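Local coordinates for protein 6-phospho-beta-glucosidase (Thermotoga maritima, PDB 1UP7) that hydrolyses cellobiose 6'-phosphate to glucose 6-phosphate and glucose, using NAD+ and a manganese ion as cofactors, at residues M3-I8 against D32-Y37; N134-N139 against K159-C164; L382-L387 against E397-L402; R245-E250 against H390-D395; D184-Y189 against K200-G205. One frame throughout, in Å; residues are numbered along the deposited sequence.

Contact 1 of 5, residues M3-I8 against D32-Y37; sequences MRIAVI and DEVIFY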
# COMPACT_ATOMS: atom_id res chain seq x y z
N MET A 3 13.01 -39.97 2.70
CA MET A 3 13.19 -38.65 2.08
C MET A 3 14.10 -38.72 0.85
O MET A 3 15.19 -39.30 0.87
CB MET A 3 13.80 -37.68 3.10
CG MET A 3 13.57 -36.23 2.78
SD MET A 3 14.92 -35.51 1.81
CE MET A 3 15.96 -34.74 3.07
N ARG A 4 13.63 -38.12 -0.24
CA ARG A 4 14.36 -38.18 -1.49
C ARG A 4 14.62 -36.79 -2.06
O ARG A 4 13.73 -35.96 -2.09
CB ARG A 4 13.59 -39.04 -2.51
CG ARG A 4 14.25 -39.00 -3.88
CD ARG A 4 13.35 -39.30 -5.02
NE ARG A 4 13.31 -40.74 -5.30
CZ ARG A 4 12.80 -41.27 -6.43
NH1 ARG A 4 12.29 -40.47 -7.40
NH2 ARG A 4 12.81 -42.60 -6.57
N ILE A 5 15.85 -36.56 -2.51
CA ILE A 5 16.22 -35.31 -3.19
C ILE A 5 16.48 -35.56 -4.68
O ILE A 5 17.30 -36.41 -5.03
CB ILE A 5 17.49 -34.68 -2.55
CG1 ILE A 5 17.36 -34.45 -1.03
CG2 ILE A 5 17.91 -33.40 -3.29
CD1 ILE A 5 18.70 -34.04 -0.41
N ALA A 6 15.79 -34.83 -5.55
CA ALA A 6 16.10 -34.88 -6.98
C ALA A 6 17.04 -33.75 -7.39
O ALA A 6 16.93 -32.61 -6.91
CB ALA A 6 14.81 -34.85 -7.85
N VAL A 7 17.98 -34.08 -8.27
CA VAL A 7 18.94 -33.12 -8.79
C VAL A 7 18.82 -33.07 -10.32
O VAL A 7 19.11 -34.07 -11.01
CB VAL A 7 20.41 -33.47 -8.38
CG1 VAL A 7 21.39 -32.45 -9.01
CG2 VAL A 7 20.59 -33.54 -6.90
N ILE A 8 18.38 -31.92 -10.83
CA ILE A 8 18.10 -31.76 -12.26
C ILE A 8 19.28 -30.99 -12.89
O ILE A 8 19.52 -29.82 -12.58
CB ILE A 8 16.73 -31.05 -12.48
CG1 ILE A 8 15.66 -31.61 -11.54
CG2 ILE A 8 16.27 -31.14 -13.92
CD1 ILE A 8 15.39 -33.10 -11.64
N ASP A 32 17.47 -40.48 2.26
CA ASP A 32 17.48 -41.89 1.85
C ASP A 32 18.06 -42.07 0.46
O ASP A 32 18.78 -43.03 0.21
CB ASP A 32 16.10 -42.51 1.95
CG ASP A 32 15.58 -42.48 3.36
OD1 ASP A 32 15.94 -43.38 4.14
OD2 ASP A 32 14.84 -41.57 3.78
N GLU A 33 17.74 -41.15 -0.44
CA GLU A 33 18.28 -41.21 -1.79
C GLU A 33 18.40 -39.85 -2.47
O GLU A 33 17.64 -38.92 -2.21
CB GLU A 33 17.51 -42.21 -2.65
CG GLU A 33 16.00 -42.04 -2.62
CD GLU A 33 15.25 -43.15 -3.37
OE1 GLU A 33 15.53 -44.33 -3.08
OE2 GLU A 33 14.40 -42.84 -4.24
N VAL A 34 19.42 -39.75 -3.31
CA VAL A 34 19.57 -38.64 -4.23
C VAL A 34 19.48 -39.19 -5.65
O VAL A 34 20.23 -40.09 -6.03
CB VAL A 34 20.87 -37.85 -3.97
CG1 VAL A 34 20.97 -36.68 -4.91
CG2 VAL A 34 20.87 -37.35 -2.50
N ILE A 35 18.51 -38.69 -6.40
CA ILE A 35 18.33 -39.14 -7.77
C ILE A 35 18.66 -38.02 -8.77
O ILE A 35 18.27 -36.86 -8.59
CB ILE A 35 16.92 -39.70 -7.97
CG1 ILE A 35 16.80 -40.35 -9.35
CG2 ILE A 35 15.90 -38.60 -7.82
CD1 ILE A 35 15.68 -41.41 -9.43
N PHE A 36 19.37 -38.41 -9.82
CA PHE A 36 19.94 -37.48 -10.78
C PHE A 36 19.27 -37.63 -12.13
O PHE A 36 19.05 -38.76 -12.58
CB PHE A 36 21.47 -37.71 -10.91
CG PHE A 36 22.23 -37.40 -9.67
CD1 PHE A 36 22.66 -36.09 -9.42
CD2 PHE A 36 22.50 -38.38 -8.73
CE1 PHE A 36 23.38 -35.76 -8.26
CE2 PHE A 36 23.20 -38.08 -7.55
CZ PHE A 36 23.66 -36.76 -7.32
N TYR A 37 18.95 -36.50 -12.76
CA TYR A 37 18.48 -36.47 -14.12
C TYR A 37 19.29 -35.42 -14.90
O TYR A 37 19.60 -34.35 -14.37
CB TYR A 37 16.97 -36.15 -14.19
CG TYR A 37 16.56 -35.88 -15.62
CD1 TYR A 37 16.58 -36.92 -16.55
CD2 TYR A 37 16.27 -34.60 -16.06
CE1 TYR A 37 16.27 -36.71 -17.88
CE2 TYR A 37 15.95 -34.36 -17.41
CZ TYR A 37 15.95 -35.44 -18.31
OH TYR A 37 15.66 -35.26 -19.65

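Contact 2 of 5, residues N134-N139 against K159-C164; sequences NATIVN and KFIGLC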
# COMPACT_ATOMS: atom_id res chain seq x y z
N ASN A 134 4.63 -32.29 -5.62
CA ASN A 134 4.57 -30.98 -4.98
C ASN A 134 5.80 -30.71 -4.06
O ASN A 134 5.66 -30.23 -2.94
CB ASN A 134 3.24 -30.83 -4.22
CG ASN A 134 2.54 -29.55 -4.58
OD1 ASN A 134 2.71 -28.53 -3.89
ND2 ASN A 134 1.80 -29.55 -5.71
N ALA A 135 6.98 -31.07 -4.56
CA ALA A 135 8.24 -30.85 -3.85
C ALA A 135 8.56 -29.37 -3.75
O ALA A 135 8.04 -28.56 -4.52
CB ALA A 135 9.34 -31.56 -4.58
N THR A 136 9.45 -29.03 -2.81
CA THR A 136 10.07 -27.72 -2.79
C THR A 136 11.15 -27.72 -3.85
O THR A 136 12.01 -28.59 -3.88
CB THR A 136 10.68 -27.46 -1.43
OG1 THR A 136 9.61 -27.24 -0.51
CG2 THR A 136 11.46 -26.13 -1.43
N ILE A 137 11.10 -26.74 -4.73
CA ILE A 137 12.17 -26.59 -5.71
C ILE A 137 13.19 -25.58 -5.22
O ILE A 137 12.82 -24.48 -4.86
CB ILE A 137 11.62 -26.19 -7.10
CG1 ILE A 137 10.66 -27.25 -7.63
CG2 ILE A 137 12.79 -26.02 -8.10
CD1 ILE A 137 9.64 -26.72 -8.66
N VAL A 138 14.46 -25.98 -5.23
CA VAL A 138 15.59 -25.10 -4.94
C VAL A 138 16.34 -24.78 -6.24
O VAL A 138 16.91 -25.67 -6.89
CB VAL A 138 16.50 -25.70 -3.88
CG1 VAL A 138 17.63 -24.72 -3.53
CG2 VAL A 138 15.67 -26.03 -2.62
N ASN A 139 16.33 -23.51 -6.63
CA ASN A 139 16.82 -23.12 -7.95
C ASN A 139 18.17 -22.44 -7.98
O ASN A 139 18.36 -21.40 -7.34
CB ASN A 139 15.80 -22.24 -8.66
CG ASN A 139 16.21 -21.95 -10.09
OD1 ASN A 139 16.02 -22.80 -10.97
ND2 ASN A 139 16.78 -20.77 -10.34
N LYS A 159 6.28 -23.03 -3.57
CA LYS A 159 7.49 -23.68 -3.08
C LYS A 159 8.60 -23.70 -4.11
O LYS A 159 9.12 -24.77 -4.47
CB LYS A 159 7.18 -25.09 -2.62
CG LYS A 159 6.46 -25.12 -1.28
CD LYS A 159 5.20 -25.87 -1.37
CE LYS A 159 5.34 -27.22 -0.74
NZ LYS A 159 6.09 -28.09 -1.66
N PHE A 160 8.97 -22.51 -4.57
CA PHE A 160 10.10 -22.35 -5.47
C PHE A 160 11.01 -21.31 -4.86
O PHE A 160 10.66 -20.12 -4.73
CB PHE A 160 9.60 -21.91 -6.83
CG PHE A 160 10.67 -21.87 -7.90
CD1 PHE A 160 11.55 -20.76 -7.99
CD2 PHE A 160 10.79 -22.90 -8.84
CE1 PHE A 160 12.52 -20.70 -8.99
CE2 PHE A 160 11.78 -22.85 -9.87
CZ PHE A 160 12.63 -21.76 -9.95
N ILE A 161 12.20 -21.77 -4.46
CA ILE A 161 13.14 -20.93 -3.76
C ILE A 161 14.36 -20.68 -4.61
O ILE A 161 15.09 -21.62 -4.92
CB ILE A 161 13.54 -21.58 -2.42
CG1 ILE A 161 12.30 -21.93 -1.60
CG2 ILE A 161 14.47 -20.67 -1.65
CD1 ILE A 161 12.62 -22.73 -0.29
N GLY A 162 14.57 -19.42 -4.98
CA GLY A 162 15.71 -19.04 -5.79
C GLY A 162 16.92 -18.81 -4.91
O GLY A 162 16.85 -18.15 -3.86
N LEU A 163 18.04 -19.36 -5.34
CA LEU A 163 19.29 -19.26 -4.59
C LEU A 163 20.38 -18.70 -5.47
O LEU A 163 20.31 -18.78 -6.67
CB LEU A 163 19.71 -20.63 -4.13
CG LEU A 163 19.97 -20.86 -2.67
CD1 LEU A 163 18.75 -20.46 -1.87
CD2 LEU A 163 20.30 -22.31 -2.48
N CYS A 164 21.41 -18.15 -4.84
CA CYS A 164 22.60 -17.66 -5.53
C CYS A 164 23.70 -17.73 -4.48
O CYS A 164 23.39 -17.95 -3.29
CB CYS A 164 22.31 -16.24 -6.06
SG CYS A 164 23.71 -15.20 -6.51

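Contact 3 of 5, residues L382-L387 against E397-L402; sequences LALKAL and EDAKDL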
# COMPACT_ATOMS: atom_id res chain seq x y z
N LEU A 382 6.62 -7.19 -27.78
CA LEU A 382 6.77 -6.97 -26.35
C LEU A 382 8.18 -7.28 -25.86
O LEU A 382 8.62 -6.69 -24.89
CB LEU A 382 5.69 -7.72 -25.55
CG LEU A 382 4.24 -7.27 -25.88
CD1 LEU A 382 3.24 -8.17 -25.17
CD2 LEU A 382 3.97 -5.77 -25.57
N ALA A 383 8.89 -8.16 -26.58
CA ALA A 383 10.28 -8.46 -26.26
C ALA A 383 11.17 -7.25 -26.56
O ALA A 383 12.08 -6.94 -25.78
CB ALA A 383 10.76 -9.70 -27.02
N LEU A 384 10.89 -6.56 -27.66
CA LEU A 384 11.56 -5.29 -27.98
C LEU A 384 11.39 -4.28 -26.83
O LEU A 384 12.33 -3.65 -26.40
CB LEU A 384 10.95 -4.70 -29.23
CG LEU A 384 11.75 -4.29 -30.46
CD1 LEU A 384 13.03 -5.13 -30.71
CD2 LEU A 384 10.79 -4.31 -31.67
N LYS A 385 10.16 -4.15 -26.35
CA LYS A 385 9.83 -3.30 -25.24
C LYS A 385 10.59 -3.71 -23.97
O LYS A 385 11.12 -2.83 -23.28
CB LYS A 385 8.32 -3.31 -25.00
CG LYS A 385 7.79 -2.37 -23.94
CD LYS A 385 6.28 -2.64 -23.85
CE LYS A 385 5.66 -1.74 -22.80
NZ LYS A 385 4.22 -1.84 -22.71
N ALA A 386 10.66 -5.01 -23.68
CA ALA A 386 11.45 -5.47 -22.51
C ALA A 386 12.92 -5.12 -22.67
O ALA A 386 13.56 -4.58 -21.75
CB ALA A 386 11.29 -6.95 -22.28
N LEU A 387 13.45 -5.39 -23.86
CA LEU A 387 14.85 -5.17 -24.14
C LEU A 387 15.24 -3.69 -23.98
O LEU A 387 16.28 -3.37 -23.37
CB LEU A 387 15.14 -5.70 -25.53
CG LEU A 387 16.52 -6.12 -25.98
CD1 LEU A 387 17.33 -6.99 -24.97
CD2 LEU A 387 16.38 -6.82 -27.35
N GLU A 397 18.03 2.58 -31.88
CA GLU A 397 18.67 2.27 -33.17
C GLU A 397 19.22 0.84 -33.27
O GLU A 397 19.42 0.36 -34.37
CB GLU A 397 19.80 3.29 -33.53
CG GLU A 397 21.01 3.29 -32.56
CD GLU A 397 22.18 4.19 -32.98
OE1 GLU A 397 22.80 3.90 -34.03
OE2 GLU A 397 22.53 5.15 -32.22
N ASP A 398 19.50 0.18 -32.16
CA ASP A 398 20.05 -1.17 -32.22
C ASP A 398 19.08 -2.26 -31.80
O ASP A 398 19.39 -3.44 -31.97
CB ASP A 398 21.27 -1.32 -31.32
CG ASP A 398 22.42 -0.42 -31.71
OD1 ASP A 398 22.82 -0.43 -32.88
OD2 ASP A 398 22.98 0.35 -30.89
N ALA A 399 17.95 -1.88 -31.20
CA ALA A 399 17.10 -2.86 -30.54
C ALA A 399 16.56 -3.95 -31.48
O ALA A 399 16.57 -5.12 -31.15
CB ALA A 399 15.98 -2.18 -29.72
N LYS A 400 16.14 -3.56 -32.68
CA LYS A 400 15.57 -4.53 -33.60
C LYS A 400 16.56 -5.54 -34.09
O LYS A 400 16.26 -6.75 -34.09
CB LYS A 400 14.93 -3.83 -34.79
CG LYS A 400 13.45 -3.96 -34.78
CD LYS A 400 12.86 -2.98 -35.75
CE LYS A 400 11.72 -3.62 -36.49
NZ LYS A 400 11.83 -5.09 -36.42
N ASP A 401 17.71 -5.08 -34.57
CA ASP A 401 18.73 -6.00 -35.07
C ASP A 401 19.20 -6.92 -33.94
O ASP A 401 19.37 -8.11 -34.16
CB ASP A 401 19.91 -5.25 -35.70
CG ASP A 401 19.57 -4.63 -37.03
OD1 ASP A 401 18.66 -5.12 -37.70
OD2 ASP A 401 20.17 -3.64 -37.49
N LEU A 402 19.39 -6.36 -32.75
CA LEU A 402 19.85 -7.15 -31.61
C LEU A 402 18.85 -8.29 -31.30
O LEU A 402 19.25 -9.48 -31.17
CB LEU A 402 20.09 -6.28 -30.35
CG LEU A 402 20.38 -7.01 -29.04
CD1 LEU A 402 21.64 -7.84 -29.19
CD2 LEU A 402 20.49 -6.01 -27.85

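Contact 4 of 5, residues R245-E250 against H390-D395; sequences RYYLME and HPLGPD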
# COMPACT_ATOMS: atom_id res chain seq x y z
N ARG A 245 29.05 -3.61 -10.79
CA ARG A 245 30.12 -3.06 -11.62
C ARG A 245 29.66 -2.87 -13.06
O ARG A 245 30.09 -1.95 -13.73
CB ARG A 245 31.33 -3.98 -11.65
CG ARG A 245 32.33 -3.80 -10.52
CD ARG A 245 33.42 -4.92 -10.55
NE ARG A 245 32.77 -6.16 -11.01
CZ ARG A 245 33.38 -7.22 -11.51
NH1 ARG A 245 34.71 -7.22 -11.67
NH2 ARG A 245 32.66 -8.29 -11.86
N TYR A 246 28.79 -3.77 -13.54
CA TYR A 246 28.31 -3.73 -14.93
C TYR A 246 27.42 -2.55 -15.19
O TYR A 246 27.38 -2.06 -16.31
CB TYR A 246 27.58 -5.03 -15.34
CG TYR A 246 28.47 -6.24 -15.29
CD1 TYR A 246 29.44 -6.47 -16.26
CD2 TYR A 246 28.37 -7.16 -14.24
CE1 TYR A 246 30.29 -7.58 -16.20
CE2 TYR A 246 29.21 -8.27 -14.15
CZ TYR A 246 30.18 -8.46 -15.13
OH TYR A 246 31.01 -9.56 -15.05
N TYR A 247 26.72 -2.10 -14.16
CA TYR A 247 25.90 -0.92 -14.21
C TYR A 247 26.69 0.35 -13.98
O TYR A 247 26.60 1.24 -14.80
CB TYR A 247 24.80 -1.02 -13.17
CG TYR A 247 23.82 -2.11 -13.47
CD1 TYR A 247 24.08 -3.42 -13.08
CD2 TYR A 247 22.63 -1.82 -14.10
CE1 TYR A 247 23.19 -4.42 -13.32
CE2 TYR A 247 21.69 -2.83 -14.34
CZ TYR A 247 21.99 -4.12 -13.95
OH TYR A 247 21.09 -5.13 -14.17
N LEU A 248 27.50 0.40 -12.91
CA LEU A 248 28.11 1.64 -12.45
C LEU A 248 29.51 1.87 -13.03
O LEU A 248 30.06 2.97 -12.99
CB LEU A 248 28.15 1.67 -10.93
CG LEU A 248 26.76 1.83 -10.31
CD1 LEU A 248 26.89 1.23 -8.96
CD2 LEU A 248 26.30 3.30 -10.27
N MET A 249 30.08 0.78 -13.57
CA MET A 249 31.38 0.78 -14.25
C MET A 249 31.26 0.22 -15.69
O MET A 249 32.15 -0.53 -16.16
CB MET A 249 32.41 -0.04 -13.46
CG MET A 249 32.77 0.53 -12.11
SD MET A 249 33.82 -0.57 -11.13
CE MET A 249 35.14 -0.61 -12.04
N GLU A 250 30.19 0.59 -16.37
CA GLU A 250 29.85 0.00 -17.66
C GLU A 250 30.97 0.13 -18.68
O GLU A 250 31.37 -0.90 -19.25
CB GLU A 250 28.57 0.57 -18.26
CG GLU A 250 28.08 -0.24 -19.44
CD GLU A 250 26.80 0.33 -20.06
OE1 GLU A 250 26.13 1.20 -19.47
OE2 GLU A 250 26.47 -0.11 -21.17
N HIS A 390 15.72 -2.31 -20.15
CA HIS A 390 16.81 -2.72 -19.27
C HIS A 390 17.86 -1.62 -19.23
O HIS A 390 18.28 -1.15 -20.30
CB HIS A 390 17.47 -4.02 -19.74
CG HIS A 390 18.38 -4.61 -18.72
ND1 HIS A 390 19.55 -4.00 -18.32
CD2 HIS A 390 18.25 -5.72 -17.95
CE1 HIS A 390 20.11 -4.71 -17.36
NE2 HIS A 390 19.35 -5.77 -17.13
N PRO A 391 18.31 -1.21 -18.03
CA PRO A 391 19.33 -0.15 -17.93
C PRO A 391 20.53 -0.43 -18.81
O PRO A 391 21.21 0.51 -19.19
CB PRO A 391 19.73 -0.17 -16.45
CG PRO A 391 18.48 -0.69 -15.71
CD PRO A 391 17.86 -1.69 -16.69
N LEU A 392 20.80 -1.70 -19.14
CA LEU A 392 21.98 -2.07 -19.94
C LEU A 392 21.58 -2.58 -21.32
O LEU A 392 22.43 -3.12 -22.06
CB LEU A 392 22.83 -3.12 -19.22
CG LEU A 392 23.47 -2.72 -17.87
CD1 LEU A 392 23.96 -3.97 -17.12
CD2 LEU A 392 24.63 -1.77 -18.08
N GLY A 393 20.31 -2.38 -21.69
CA GLY A 393 19.83 -2.73 -23.01
C GLY A 393 20.21 -1.77 -24.14
O GLY A 393 20.91 -0.80 -23.93
N PRO A 394 19.77 -2.08 -25.35
CA PRO A 394 20.10 -1.29 -26.54
C PRO A 394 19.42 0.08 -26.60
O PRO A 394 18.34 0.27 -26.06
CB PRO A 394 19.53 -2.17 -27.68
CG PRO A 394 18.39 -2.89 -27.04
CD PRO A 394 18.90 -3.24 -25.67
N ASP A 395 20.08 1.02 -27.24
CA ASP A 395 19.42 2.19 -27.77
C ASP A 395 18.37 1.74 -28.84
O ASP A 395 18.51 0.67 -29.44
CB ASP A 395 20.47 3.07 -28.44
CG ASP A 395 21.18 4.01 -27.48
OD1 ASP A 395 20.99 3.93 -26.26
OD2 ASP A 395 21.97 4.91 -27.86
O HOH W 1 25.23 -2.57 -21.93

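Contact 5 of 5, residues D184-Y189 against K200-G205; sequences DVFLKY and KVFVKG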
# COMPACT_ATOMS: atom_id res chain seq x y z
N ASP A 184 26.45 -16.54 13.22
CA ASP A 184 26.67 -15.35 14.04
C ASP A 184 26.53 -14.06 13.24
O ASP A 184 26.41 -12.99 13.83
CB ASP A 184 28.05 -15.39 14.69
CG ASP A 184 28.26 -16.60 15.59
OD1 ASP A 184 27.28 -17.10 16.19
OD2 ASP A 184 29.39 -17.11 15.80
N VAL A 185 26.55 -14.18 11.92
CA VAL A 185 26.50 -13.03 11.04
C VAL A 185 25.08 -12.76 10.61
O VAL A 185 24.43 -13.61 10.03
CB VAL A 185 27.34 -13.22 9.75
CG1 VAL A 185 27.29 -11.92 8.94
CG2 VAL A 185 28.78 -13.65 10.09
N PHE A 186 24.61 -11.54 10.85
CA PHE A 186 23.25 -11.18 10.48
C PHE A 186 23.28 -9.85 9.72
O PHE A 186 23.93 -8.90 10.14
CB PHE A 186 22.39 -11.17 11.77
CG PHE A 186 20.94 -10.83 11.55
CD1 PHE A 186 20.52 -9.51 11.55
CD2 PHE A 186 20.00 -11.85 11.37
CE1 PHE A 186 19.16 -9.18 11.34
CE2 PHE A 186 18.65 -11.53 11.16
CZ PHE A 186 18.23 -10.19 11.15
N LEU A 187 22.58 -9.79 8.61
CA LEU A 187 22.68 -8.69 7.66
C LEU A 187 21.36 -7.96 7.43
O LEU A 187 20.29 -8.58 7.42
CB LEU A 187 23.13 -9.25 6.30
CG LEU A 187 24.61 -9.49 5.95
CD1 LEU A 187 25.60 -9.48 7.09
CD2 LEU A 187 24.74 -10.75 5.15
N LYS A 188 21.42 -6.65 7.24
CA LYS A 188 20.37 -6.00 6.48
C LYS A 188 20.81 -6.06 5.02
O LYS A 188 21.76 -5.39 4.60
CB LYS A 188 20.05 -4.58 6.93
CG LYS A 188 18.89 -4.00 6.13
CD LYS A 188 18.49 -2.64 6.62
CE LYS A 188 17.61 -1.95 5.59
NZ LYS A 188 16.91 -0.78 6.25
N TYR A 189 20.09 -6.89 4.27
CA TYR A 189 20.48 -7.31 2.94
C TYR A 189 19.24 -7.32 2.06
O TYR A 189 18.25 -7.94 2.40
CB TYR A 189 21.00 -8.76 3.03
CG TYR A 189 21.46 -9.34 1.71
CD1 TYR A 189 20.56 -9.60 0.67
CD2 TYR A 189 22.81 -9.58 1.48
CE1 TYR A 189 20.98 -10.11 -0.55
CE2 TYR A 189 23.26 -10.08 0.30
CZ TYR A 189 22.35 -10.34 -0.73
OH TYR A 189 22.84 -10.84 -1.92
N LYS A 200 23.64 -2.99 6.62
CA LYS A 200 24.11 -3.20 8.00
C LYS A 200 24.72 -4.58 8.16
O LYS A 200 24.27 -5.55 7.55
CB LYS A 200 22.97 -3.01 9.04
CG LYS A 200 22.19 -1.67 8.88
CD LYS A 200 22.27 -0.77 10.10
CE LYS A 200 23.06 0.53 9.85
NZ LYS A 200 23.87 0.91 11.12
N VAL A 201 25.75 -4.67 8.99
CA VAL A 201 26.35 -5.95 9.33
C VAL A 201 26.41 -6.10 10.83
O VAL A 201 26.92 -5.23 11.53
CB VAL A 201 27.78 -6.13 8.76
CG1 VAL A 201 28.32 -7.48 9.20
CG2 VAL A 201 27.76 -6.08 7.27
N PHE A 202 25.88 -7.22 11.31
CA PHE A 202 25.93 -7.57 12.71
C PHE A 202 26.68 -8.89 12.89
O PHE A 202 26.41 -9.86 12.16
CB PHE A 202 24.51 -7.74 13.30
CG PHE A 202 23.66 -6.49 13.29
CD1 PHE A 202 22.86 -6.17 12.18
CD2 PHE A 202 23.62 -5.66 14.41
CE1 PHE A 202 22.06 -5.02 12.20
CE2 PHE A 202 22.83 -4.50 14.42
CZ PHE A 202 22.05 -4.19 13.32
N VAL A 203 27.60 -8.94 13.84
CA VAL A 203 28.29 -10.17 14.20
C VAL A 203 28.09 -10.41 15.69
O VAL A 203 28.47 -9.57 16.53
CB VAL A 203 29.79 -10.12 13.87
CG1 VAL A 203 30.54 -11.31 14.53
CG2 VAL A 203 29.99 -10.09 12.36
N LYS A 204 27.50 -11.55 16.03
CA LYS A 204 27.10 -11.82 17.42
C LYS A 204 26.33 -10.65 18.08
O LYS A 204 26.52 -10.35 19.27
CB LYS A 204 28.31 -12.23 18.28
CG LYS A 204 28.84 -13.63 17.99
CD LYS A 204 30.14 -13.89 18.76
CE LYS A 204 30.85 -15.12 18.19
NZ LYS A 204 32.14 -15.42 18.90
N GLY A 205 25.47 -9.99 17.29
CA GLY A 205 24.68 -8.88 17.78
C GLY A 205 25.34 -7.52 17.75
O GLY A 205 24.63 -6.53 17.85
O HOH W 2 24.71 -10.87 14.78

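Contact 1 of 5, residues M3-I8 against D32-Y37
Arg4 and Glu33 carry the charged part of this contact. Arg4 NE lies 2.6 Å and Arg4 NH2 2.8 Å from Glu33 OE2, a salt bridge gripped side-on. The two planes are only 19° apart, and OE2 spends its anti lone pair on NE. Arg4 NH1 turns instead to the carbonyls of Gly69 and Ala70, and Ile35 CD1 lies over one guanidinium face, which should hold the group against rotation. Backbone bonds join the parallel strands 4-8 and 33-37, from Ile5 N to Glu33 O (3.0 Å) up to Tyr37 N to Val7 O (3.0 Å). With helix 15-25 they make the first beta-alpha-beta unit of the NAD-binding Rossmann fold, and Tyr37 touches the cofactor. At the other end Asp32 OD2 accepts from Met3 N at 2.7 Å. Apolar contacts occupy the face turned to helix 15-25, where branched Val7 suits the strand: its CB meets Phe36 CD1 at 3.6 Å and its CG2 meets Val34 CG1 at 3.7 Å.

Contact 2 of 5, residues N134-N139 against K159-C164
Lys159 NZ donates to the backbone oxygen Asn134 O at 2.5 Å, a short bond in which the ammonium stands 37° above the carbonyl plane. The lysine is bent at each torsion beyond CG, which folds the chain back past Thr136 OG1 to reach that oxygen; a long, flexible residue suits this span at the strand's entry. Next come the backbone bonds of a parallel pair: Ile137 N to Lys159 O, Ile161 N to Ile137 O and Asn139 N to Ile161 O, each 2.8 Å, and then Leu163 N to Asn139 O.

The packing lies outside these bonds. On the face turned to helix 144-155, the Phe160 ring bridges two neighbours of the adjacent strand, CE2 meeting Ile137 CG2 at 3.8 Å and CZ meeting Asn139 CB at 3.5 Å. The amide of Asn139 is turned 29° from the ring, while its ND2 donates to Thr141 O. On the other face Val138 CG1 meets Leu163 CD2 at 3.7 Å and Thr136 CG2 meets Ile161 CD1. Ile161 and Leu163 carry this face onto helix 296-308, where branched aliphatics suit a buried layer.

Strand 136-139, helix 144-155 and strand 160-162 form a right-handed beta-alpha-beta crossover of the Rossmann fold, whose last strand leads to Cys164, assigned as a ligand of the manganese ion and in touch with the bound glucose 6-phosphate.

Contact 3 of 5, residues L382-L387 against E397-L402
Leu384 makes the closest approach between these two helices, its CD1 lying 3.6 Å from the backbone oxygen Ala399 O. Ala399 suits the place because its side chain is a single methyl: the two CA atoms of Leu384 and Ala399 come within 6.6 Å, and the leucine methyl can sit against the neighbouring helix backbone. The same CD1 lies 3.9 Å from Lys400 CA. Beside it Leu387 CD2 comes within 4.2 Å of Leu402 CD2, methyl to methyl. Leu403 of the second helix and Phe112 of helix 109-131 pack on Leu387 as well.

The other flank is looser. There, between the two segments, Leu384 CD2 meets the aliphatic CG of Lys400 at 4.1 Å, and the rest of that lysine runs on to a cation-pi contact with Trp231 of a second subunit. Asp401 lies on the exposed side of its helix, while Asp398 forms a salt bridge with Lys251 of that second subunit.

The helix segments cross at 129° with their axes 9.9 Å apart, and no hydrogen bond joins them. Apolar methyl packing therefore holds this C-terminal helix pair together, while Lys385, Asp398 and Lys400 reach partners on the second subunit.

Contact 4 of 5, residues R245-E250 against H390-D395
Leu392 CD2 lies 3.3 Å from Tyr246 O, and Tyr246 CB packs on Leu392 CD1. Tyr247 carries the contact. Leu392 CD1 sits over the centre of its ring, 3.7 Å from the centroid and 9° off the normal, a CH-pi contact in which the tyrosine offers a flat face and leucine a methyl. Pro391 CB meets the ring edge at Tyr247 CE2, 3.9 Å away, and Tyr247 OH approaches His390 CE1 at 3.4 Å. An alanine at Tyr247 would probably leave Leu392 CD1 without the ring beneath it and open a gap beside Pro391 and His390. Extended Glu250 slides past Leu392, Glu250 CD lying 3.6 Å from Leu392 CD2. Its OE2 accepts from a water that also donates to Leu392 O, each at 2.9 Å. Helix 245-248, just after catalytic Tyr243, thus meets the loop between helices 380-389 and 396-409, whose type I turn is pinned by Leu392 N to His390 ND1 (2.7 Å). With ND1 an acceptor, a neutral imidazole would probably carry its proton on NE2.

Contact 5 of 5, residues D184-Y189 against K200-G205
Phe186 and Phe202 lie side by side, Phe202 CD1 approaching the edge of the Phe186 ring 4.1 Å from Phe186 CD1. The edge of the Phe202 ring also receives Phe186 O, 3.6 Å from CD1. The two form a hydrogen-bonded pair of the antiparallel beta hairpin 185-190/195-203, joined by Phe186 N to Phe202 O and Phe202 N to Phe186 O, both 2.8 Å. Both meet a third subunit: its Arg344 makes a cation-pi contact with Phe202, and its His346 ring meets Phe186. On the opposite face Leu187 CD1 packs on Val201 CG1 at 4.0 Å, and Val185 and Val203 rest on Ile174 of helix 166-177, where branched aliphatics suit the buried side. At the strand end the carboxylate of Asp184, held by Arg181 N, runs beside the extended Lys204. An alanine at Asp184 would probably leave Arg181 N without its acceptor and Lys204 CE without its neighbour. Asp184 O accepts from Lys204 N at 2.8 Å and lies 2.9 Å from a water that takes a bond from Gly205 N.

How the contacts relate
From the N terminus, contact 1 closes the first beta-alpha-beta loop, and contact 2 closes another later in the same parallel sheet, their centres about 14 Å apart and strand 76-79 between them. Contact 5 then closes a short hairpin in the antiparallel sheet that follows. These three come in series, none enclosing another. Contact 4 spans the longest stretch, bringing helix 245-248 against the loop that leads into helix 396-409. Contact 3, between the helices flanking that loop, crosses contact 4 along the chain, and Pro394 packs on Ala399 and Leu402 where the two touch. Contacts 3 and 4 reach a second subunit, contact 5 a third, whereas no other chain touches the segments of contacts 1 and 2.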